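Local coordinates for protein putative phosphosugar isomerase (Clostridium difficile, PDB 3G68) that probably binds phosphorylated sugars through paired SIS domains and may isomerise them, like the isomerase part of glucosamine-6-phosphate synthase, at residues B[54-58]-B[307-311]; B[58-62]-B[166-170]; B[156-160]-B[173-177]. All coordinates share one frame; numbering follows the deposited sequence.

Contact 1 (B[54-58]-B[307-311])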
loop_
_atom_site.group_PDB
_atom_site.type_symbol
_atom_site.label_atom_id
_atom_site.label_comp_id
_atom_site.label_asym_id
_atom_site.label_seq_id
_atom_site.Cartn_x
_atom_site.Cartn_y
_atom_site.Cartn_z
ATOM N N PRO B 54 -18.367 -48.824 14.753
ATOM C CA PRO B 54 -17.062 -48.744 15.417
ATOM C C PRO B 54 -16.766 -47.357 15.991
ATOM O O PRO B 54 -16.340 -47.239 17.139
ATOM C CB PRO B 54 -16.067 -49.108 14.314
ATOM C CG PRO B 54 -16.848 -49.953 13.361
ATOM C CD PRO B 54 -18.218 -49.292 13.359
ATOM N N TYR B 55 -17.017 -46.318 15.205
ATOM C CA TYR B 55 -16.797 -44.942 15.671
ATOM C C TYR B 55 -17.522 -44.694 16.955
ATOM O O TYR B 55 -16.946 -44.160 17.912
ATOM C CB TYR B 55 -17.293 -43.958 14.611
ATOM C CG TYR B 55 -17.277 -42.483 14.985
ATOM C CD1 TYR B 55 -16.105 -41.749 14.935
ATOM C CD2 TYR B 55 -18.460 -41.812 15.311
ATOM C CE1 TYR B 55 -16.094 -40.396 15.267
ATOM C CE2 TYR B 55 -18.453 -40.451 15.609
ATOM C CZ TYR B 55 -17.270 -39.752 15.568
ATOM O OH TYR B 55 -17.242 -38.390 15.848
ATOM N N LEU B 56 -18.782 -45.113 16.985
ATOM C CA LEU B 56 -19.625 -44.895 18.122
ATOM C C LEU B 56 -19.171 -45.673 19.342
ATOM O O LEU B 56 -19.193 -45.140 20.460
ATOM C CB LEU B 56 -21.062 -45.227 17.791
ATOM C CG LEU B 56 -21.724 -44.222 16.858
ATOM C CD1 LEU B 56 -23.142 -44.740 16.522
ATOM C CD2 LEU B 56 -21.740 -42.839 17.492
ATOM N N GLN B 57 -18.763 -46.922 19.114
ATOM C CA GLN B 57 -18.253 -47.767 20.194
ATOM C C GLN B 57 -16.999 -47.126 20.816
ATOM O O GLN B 57 -16.809 -47.176 22.023
ATOM C CB GLN B 57 -17.956 -49.176 19.672
ATOM C CG GLN B 57 -17.586 -50.217 20.754
ATOM C CD GLN B 57 -18.719 -50.576 21.734
ATOM O OE1 GLN B 57 -19.889 -50.271 21.519
ATOM N NE2 GLN B 57 -18.360 -51.271 22.793
ATOM N N ASN B 58 -16.146 -46.548 19.973
ATOM C CA ASN B 58 -14.967 -45.833 20.424
ATOM C C ASN B 58 -15.330 -44.543 21.189
ATOM O O ASN B 58 -14.774 -44.278 22.245
ATOM C CB ASN B 58 -14.084 -45.505 19.235
ATOM C CG ASN B 58 -12.810 -44.822 19.620
ATOM O OD1 ASN B 58 -12.717 -43.586 19.558
ATOM N ND2 ASN B 58 -11.824 -45.597 20.049
ATOM N N PRO B 307 -9.310 -42.967 10.505
ATOM C CA PRO B 307 -9.986 -44.219 10.168
ATOM C C PRO B 307 -11.505 -44.165 10.168
ATOM O O PRO B 307 -12.133 -45.071 9.628
ATOM C CB PRO B 307 -9.491 -45.190 11.244
ATOM C CG PRO B 307 -9.113 -44.335 12.366
ATOM C CD PRO B 307 -8.600 -43.071 11.799
ATOM N N TYR B 308 -12.077 -43.128 10.769
ATOM C CA TYR B 308 -13.503 -42.961 10.838
ATOM C C TYR B 308 -14.000 -41.990 9.770
ATOM O O TYR B 308 -14.941 -42.303 9.048
ATOM C CB TYR B 308 -13.920 -42.455 12.208
ATOM C CG TYR B 308 -13.366 -43.280 13.352
ATOM C CD1 TYR B 308 -13.779 -44.595 13.537
ATOM C CD2 TYR B 308 -12.444 -42.733 14.262
ATOM C CE1 TYR B 308 -13.285 -45.364 14.575
ATOM C CE2 TYR B 308 -11.933 -43.506 15.311
ATOM C CZ TYR B 308 -12.375 -44.817 15.470
ATOM O OH TYR B 308 -11.904 -45.603 16.503
ATOM N N TYR B 309 -13.354 -40.841 9.641
ATOM C CA TYR B 309 -13.873 -39.798 8.719
ATOM C C TYR B 309 -13.594 -40.019 7.235
ATOM O O TYR B 309 -14.241 -39.392 6.373
ATOM C CB TYR B 309 -13.477 -38.369 9.188
ATOM C CG TYR B 309 -13.867 -38.101 10.636
ATOM C CD1 TYR B 309 -15.115 -38.478 11.131
ATOM C CD2 TYR B 309 -12.974 -37.478 11.518
ATOM C CE1 TYR B 309 -15.463 -38.250 12.477
ATOM C CE2 TYR B 309 -13.327 -37.228 12.822
ATOM C CZ TYR B 309 -14.559 -37.625 13.304
ATOM O OH TYR B 309 -14.901 -37.399 14.615
ATOM N N GLN B 310 -12.684 -40.933 6.932
ATOM C CA GLN B 310 -12.433 -41.355 5.539
ATOM C C GLN B 310 -13.693 -41.907 4.900
ATOM O O GLN B 310 -13.768 -41.990 3.671
ATOM C CB GLN B 310 -11.307 -42.402 5.469
ATOM C CG GLN B 310 -11.657 -43.739 6.151
ATOM C CD GLN B 310 -10.536 -44.776 6.081
ATOM O OE1 GLN B 310 -9.666 -44.733 5.221
ATOM N NE2 GLN B 310 -10.565 -45.706 7.006
ATOM N N THR B 311 -14.664 -42.319 5.714
ATOM C CA THR B 311 -15.937 -42.821 5.216
ATOM C C THR B 311 -16.650 -41.793 4.307
ATOM O O THR B 311 -17.443 -42.152 3.478
ATOM C CB THR B 311 -16.883 -43.282 6.365
ATOM O OG1 THR B 311 -17.978 -44.036 5.816
ATOM C CG2 THR B 311 -17.412 -42.081 7.161
#
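Tyr55, on the helix that carries 54-58, reaches across to two consecutive tyrosines of 307-311 and touches each in a different way. Its CG stands anti to the backbone N (chi1 174°), which carries the ring out toward the loop. The edge at CD1 then meets the face of Tyr308 in a T-shaped pair, with CD1 of Tyr55 3.5 Å from CG of Tyr308. The planes of these two rings stand at 68°. Farther out along the same ring, CE1 of Tyr55 lies 3.6 Å from CE1 of Tyr309, the two rings being tilted against each other at 60°. The end of the ring is fixed by a hydrogen bond of 2.8 Å from OH of Tyr55 to OH of Tyr309. Because Glu176 also binds the Tyr309 hydroxyl, that oxygen is held by two partners and the buried polar end is well satisfied. Met155 and Leu159 of helix 145-165 add further packing around Tyr55.

The solvent side is looser. There the outer end of Tyr308 lies across the exposed Asn58, its OH 3.3 Å from CG of Asn58, and no hydrogen bond fixes the two groups. Packing thus slackens from the buried Tyr55 and Tyr309 to the surface. This aromatic cluster joins a helix of the first SIS domain to a loop after the second sheet, consistent with a place at the seam between the two halves of a double-SIS fold.

Contact 2 (B[58-62]-B[166-170]); sequences NLLDI and GIISS
The carboxylate oxygen OD2 of Asp61 is met by two carbons of Ile167, CG1 and CD1, each 3.5 Å from that OD2. The two side chains come from opposite directions, and the contact is one of van der Waals packing: no hydrogen bond joins 58-62 to 166-170. A second oxygen is covered in a similar way, since the CG2 branch of Ile167 lies 3.5 Å from the backbone O of Leu59. The two branches of Ile167 thereby divide the work. CG1 sits anti to the carbonyl carbon (chi1 -58°) and extends CD1 to within 3.8 Å of CA of Leu60, while CG2 serves Leu59.

Both segments are places where a helix gives way to a loop. Helix 43-59, the helix of a beta-alpha-beta crossover between the parallel strands 36-40 and 63-67, ends just before Leu60. Helix 145-165 closes in a Schellman motif at Gly166, whose phi is positive, and Ser169 then provides the N-cap of the next helix, its OG accepting a hydrogen bond from the backbone N of Lys172.

On the inner side the packing is apolar. CD1 of Leu59 meets CG2 of Ile168 at 4.0 Å, the two side chains crossing at about a right angle, and both residues also rest on Leu159 of helix 145-165. CD2 of Leu60 approaches CD1 of Ile167 at 4.2 Å, whereas Asp61 lies exposed at the surface.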
loop_
_atom_site.group_PDB
_atom_site.type_symbol
_atom_site.label_atom_id
_atom_site.label_comp_id
_atom_site.label_asym_id
_atom_site.label_seq_id
_atom_site.Cartn_x
_atom_site.Cartn_y
_atom_site.Cartn_z
ATOM N N ASN B 58 -16.146 -46.548 19.973
ATOM C CA ASN B 58 -14.967 -45.833 20.424
ATOM C C ASN B 58 -15.330 -44.543 21.189
ATOM O O ASN B 58 -14.774 -44.278 22.245
ATOM C CB ASN B 58 -14.084 -45.505 19.235
ATOM C CG ASN B 58 -12.810 -44.822 19.620
ATOM O OD1 ASN B 58 -12.717 -43.586 19.558
ATOM N ND2 ASN B 58 -11.824 -45.597 20.049
ATOM N N LEU B 59 -16.305 -43.787 20.694
ATOM C CA LEU B 59 -16.691 -42.499 21.302
ATOM C C LEU B 59 -17.437 -42.617 22.630
ATOM O O LEU B 59 -17.081 -41.956 23.603
ATOM C CB LEU B 59 -17.554 -41.699 20.314
ATOM C CG LEU B 59 -17.984 -40.267 20.640
ATOM C CD1 LEU B 59 -16.783 -39.374 20.922
ATOM C CD2 LEU B 59 -18.813 -39.707 19.511
ATOM N N LEU B 60 -18.463 -43.462 22.667
ATOM C CA LEU B 60 -19.332 -43.585 23.828
ATOM C C LEU B 60 -18.879 -44.616 24.882
ATOM O O LEU B 60 -17.936 -45.408 24.648
ATOM C CB LEU B 60 -20.754 -43.901 23.354
ATOM C CG LEU B 60 -21.371 -42.917 22.366
ATOM C CD1 LEU B 60 -22.700 -43.423 21.920
ATOM C CD2 LEU B 60 -21.484 -41.516 23.052
ATOM N N ASP B 61 -19.589 -44.572 26.021
ATOM C CA ASP B 61 -19.396 -45.448 27.191
ATOM C C ASP B 61 -20.477 -46.486 27.392
ATOM O O ASP B 61 -20.643 -47.011 28.499
ATOM C CB ASP B 61 -19.424 -44.583 28.452
ATOM C CG ASP B 61 -18.294 -43.677 28.535
ATOM O OD1 ASP B 61 -17.304 -43.964 27.818
ATOM O OD2 ASP B 61 -18.385 -42.716 29.335
ATOM N N ILE B 62 -21.243 -46.764 26.357
ATOM C CA ILE B 62 -22.321 -47.707 26.431
ATOM C C ILE B 62 -22.121 -48.589 25.210
ATOM O O ILE B 62 -21.536 -48.145 24.214
ATOM C CB ILE B 62 -23.726 -47.000 26.423
ATOM C CG1 ILE B 62 -23.906 -46.049 25.234
ATOM C CG2 ILE B 62 -23.944 -46.191 27.714
ATOM C CD1 ILE B 62 -25.332 -45.677 24.997
ATOM N N GLY B 166 -20.471 -35.599 29.177
ATOM C CA GLY B 166 -19.138 -35.266 29.663
ATOM C C GLY B 166 -17.960 -36.088 29.182
ATOM O O GLY B 166 -16.851 -35.904 29.678
ATOM N N ILE B 167 -18.164 -36.966 28.202
ATOM C CA ILE B 167 -17.063 -37.794 27.675
ATOM C C ILE B 167 -16.054 -36.920 26.923
ATOM O O ILE B 167 -14.840 -37.186 26.949
ATOM C CB ILE B 167 -17.570 -38.911 26.720
ATOM C CG1 ILE B 167 -18.567 -39.832 27.425
ATOM C CG2 ILE B 167 -16.396 -39.752 26.195
ATOM C CD1 ILE B 167 -19.212 -40.857 26.479
ATOM N N ILE B 168 -16.578 -35.894 26.241
ATOM C CA ILE B 168 -15.766 -34.946 25.500
ATOM C C ILE B 168 -16.121 -33.534 25.921
ATOM O O ILE B 168 -17.257 -33.256 26.297
ATOM C CB ILE B 168 -15.901 -35.123 23.959
ATOM C CG1 ILE B 168 -17.310 -34.781 23.446
ATOM C CG2 ILE B 168 -15.547 -36.564 23.550
ATOM C CD1 ILE B 168 -17.462 -34.939 21.922
ATOM N N SER B 169 -15.148 -32.639 25.831
ATOM C CA SER B 169 -15.350 -31.226 26.130
ATOM C C SER B 169 -16.057 -30.544 24.966
ATOM O O SER B 169 -16.204 -31.116 23.878
ATOM C CB SER B 169 -14.017 -30.505 26.326
ATOM O OG SER B 169 -13.268 -30.469 25.123
ATOM N N SER B 170 -16.455 -29.306 25.188
ATOM C CA SER B 170 -17.069 -28.527 24.115
ATOM C C SER B 170 -16.068 -28.276 22.998
ATOM O O SER B 170 -16.468 -28.317 21.834
ATOM C CB SER B 170 -17.662 -27.203 24.617
ATOM O OG SER B 170 -18.767 -27.503 25.453
#

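Contact 3 (B[156-160]-B[173-177]); sequences LLGLQ and YNEEI
Tyr173 and Gln160 supply the hydrogen bond between the two segments. NE2 of Gln160 donates to the OH of Tyr173 at 2.8 Å, with an N-H...O angle of 149°. The hydroxyl lies near the amide plane, while the ring itself is turned almost perpendicular to that plane. The same NE2 also binds Asp23, so this buried amide nitrogen is held by two partners. Alongside, the backbone O of Leu159 sits at the edge of the Tyr173 ring, 3.5 Å from CD2 of Tyr173.

The other contacts across the segments are apolar. CB of Leu159 packs 3.6 Å from CE2 of Tyr173, and its methyls spread further: CD2 of Leu159 reaches CB of Glu176 at 3.9 Å, and CD1 faces Ile177. CD1 of Ile177 also meets CD2 of Leu156 at 3.6 Å.

The charge of Glu176 is turned away from helix 145-165. Its chain bends at chi2 (-51°); OE1 is hydrogen-bonded to Tyr309 and OE2 forms salt bridges with Lys172 and Lys179. The axes of the two segments come within 11.0 Å, and their directions differ by 163°, the geometry of an antiparallel helical hairpin, formed here by helices 145-165 and 170-184 joined through a short loop.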
loop_
_atom_site.group_PDB
_atom_site.type_symbol
_atom_site.label_atom_id
_atom_site.label_comp_id
_atom_site.label_asym_id
_atom_site.label_seq_id
_atom_site.Cartn_x
_atom_site.Cartn_y
_atom_site.Cartn_z
ATOM N N LEU B 156 -23.221 -37.644 14.549
ATOM C CA LEU B 156 -23.658 -36.462 15.294
ATOM C C LEU B 156 -24.369 -36.880 16.583
ATOM O O LEU B 156 -24.048 -36.336 17.651
ATOM C CB LEU B 156 -24.523 -35.558 14.429
ATOM C CG LEU B 156 -23.671 -34.855 13.358
ATOM C CD1 LEU B 156 -24.539 -34.146 12.362
ATOM C CD2 LEU B 156 -22.655 -33.891 14.002
ATOM N N LEU B 157 -25.262 -37.867 16.492
ATOM C CA LEU B 157 -25.932 -38.440 17.680
ATOM C C LEU B 157 -24.902 -38.776 18.752
ATOM O O LEU B 157 -25.076 -38.395 19.925
ATOM C CB LEU B 157 -26.747 -39.693 17.351
ATOM C CG LEU B 157 -27.369 -40.494 18.530
ATOM C CD1 LEU B 157 -28.403 -39.627 19.293
ATOM C CD2 LEU B 157 -27.968 -41.826 18.018
ATOM N N GLY B 158 -23.853 -39.497 18.345
ATOM C CA GLY B 158 -22.751 -39.876 19.229
ATOM C C GLY B 158 -22.085 -38.668 19.857
ATOM O O GLY B 158 -21.994 -38.561 21.074
ATOM N N LEU B 159 -21.639 -37.747 19.016
ATOM C CA LEU B 159 -20.963 -36.532 19.467
ATOM C C LEU B 159 -21.785 -35.683 20.456
ATOM O O LEU B 159 -21.247 -35.142 21.424
ATOM C CB LEU B 159 -20.533 -35.700 18.238
ATOM C CG LEU B 159 -19.326 -36.257 17.457
ATOM C CD1 LEU B 159 -19.119 -35.526 16.093
ATOM C CD2 LEU B 159 -18.051 -36.154 18.324
ATOM N N GLN B 160 -23.072 -35.561 20.173
ATOM C CA GLN B 160 -24.041 -34.808 20.974
ATOM C C GLN B 160 -24.255 -35.457 22.334
ATOM O O GLN B 160 -24.335 -34.767 23.350
ATOM C CB GLN B 160 -25.362 -34.691 20.208
ATOM C CG GLN B 160 -25.295 -33.704 19.002
ATOM C CD GLN B 160 -25.653 -32.276 19.384
ATOM O OE1 GLN B 160 -26.510 -32.063 20.226
ATOM N NE2 GLN B 160 -25.028 -31.289 18.722
ATOM N N TYR B 173 -15.663 -31.503 20.952
ATOM C CA TYR B 173 -16.817 -31.595 20.041
ATOM C C TYR B 173 -16.529 -30.732 18.802
ATOM O O TYR B 173 -16.566 -31.213 17.690
ATOM C CB TYR B 173 -18.114 -31.128 20.724
ATOM C CG TYR B 173 -19.332 -31.126 19.808
ATOM C CD1 TYR B 173 -19.610 -30.039 18.990
ATOM C CD2 TYR B 173 -20.191 -32.212 19.756
ATOM C CE1 TYR B 173 -20.710 -30.040 18.135
ATOM C CE2 TYR B 173 -21.302 -32.212 18.908
ATOM C CZ TYR B 173 -21.542 -31.124 18.095
ATOM O OH TYR B 173 -22.637 -31.129 17.243
ATOM N N ASN B 174 -16.249 -29.454 19.004
ATOM C CA ASN B 174 -15.919 -28.544 17.906
ATOM C C ASN B 174 -14.769 -29.057 16.999
ATOM O O ASN B 174 -14.810 -28.949 15.784
ATOM C CB ASN B 174 -15.514 -27.179 18.480
ATOM C CG ASN B 174 -15.227 -26.175 17.397
ATOM O OD1 ASN B 174 -14.067 -25.856 17.114
ATOM N ND2 ASN B 174 -16.276 -25.730 16.733
ATOM N N GLU B 175 -13.726 -29.586 17.600
ATOM C CA GLU B 175 -12.614 -30.125 16.828
ATOM C C GLU B 175 -13.057 -31.289 15.916
ATOM O O GLU B 175 -12.616 -31.381 14.772
ATOM C CB GLU B 175 -11.539 -30.635 17.750
ATOM C CG GLU B 175 -10.351 -31.234 17.034
ATOM C CD GLU B 175 -9.213 -31.630 17.958
ATOM O OE1 GLU B 175 -9.357 -31.535 19.194
ATOM O OE2 GLU B 175 -8.165 -32.067 17.424
ATOM N N GLU B 176 -13.871 -32.199 16.463
ATOM C CA GLU B 176 -14.395 -33.330 15.679
ATOM C C GLU B 176 -15.326 -32.856 14.561
ATOM O O GLU B 176 -15.239 -33.365 13.436
ATOM C CB GLU B 176 -15.052 -34.376 16.567
ATOM C CG GLU B 176 -14.076 -35.050 17.528
ATOM C CD GLU B 176 -12.814 -35.604 16.873
ATOM O OE1 GLU B 176 -12.915 -36.358 15.890
ATOM O OE2 GLU B 176 -11.707 -35.315 17.366
ATOM N N ILE B 177 -16.180 -31.873 14.842
ATOM C CA ILE B 177 -17.000 -31.302 13.756
ATOM C C ILE B 177 -16.103 -30.759 12.640
ATOM O O ILE B 177 -16.375 -30.982 11.470
ATOM C CB ILE B 177 -17.915 -30.186 14.241
ATOM C CG1 ILE B 177 -18.976 -30.747 15.205
ATOM C CG2 ILE B 177 -18.556 -29.473 13.049
ATOM C CD1 ILE B 177 -19.816 -31.857 14.662
#

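How the contacts relate
The three contacts lie on the same side of the chain's centre, their own centres 9 to 13 Å apart. Helix 43-59 runs through contacts 1 and 2, which share Asn58. Helices 145-165 and 170-184 form contact 3, and the loop between them enters contact 2. Along the chain, the segments of contacts 2 and 3 alternate, whereas 307-311 comes last and closes contact 1 across 248 intervening residues. Between contacts 2 and 3, CD2 of Leu59 packs 3.4 Å from C of Gly158. Contact 3 joins neighbouring helices, contact 2 brings the end of helix 43-59 to the loop between them, and contact 1 ties this region to the second SIS half.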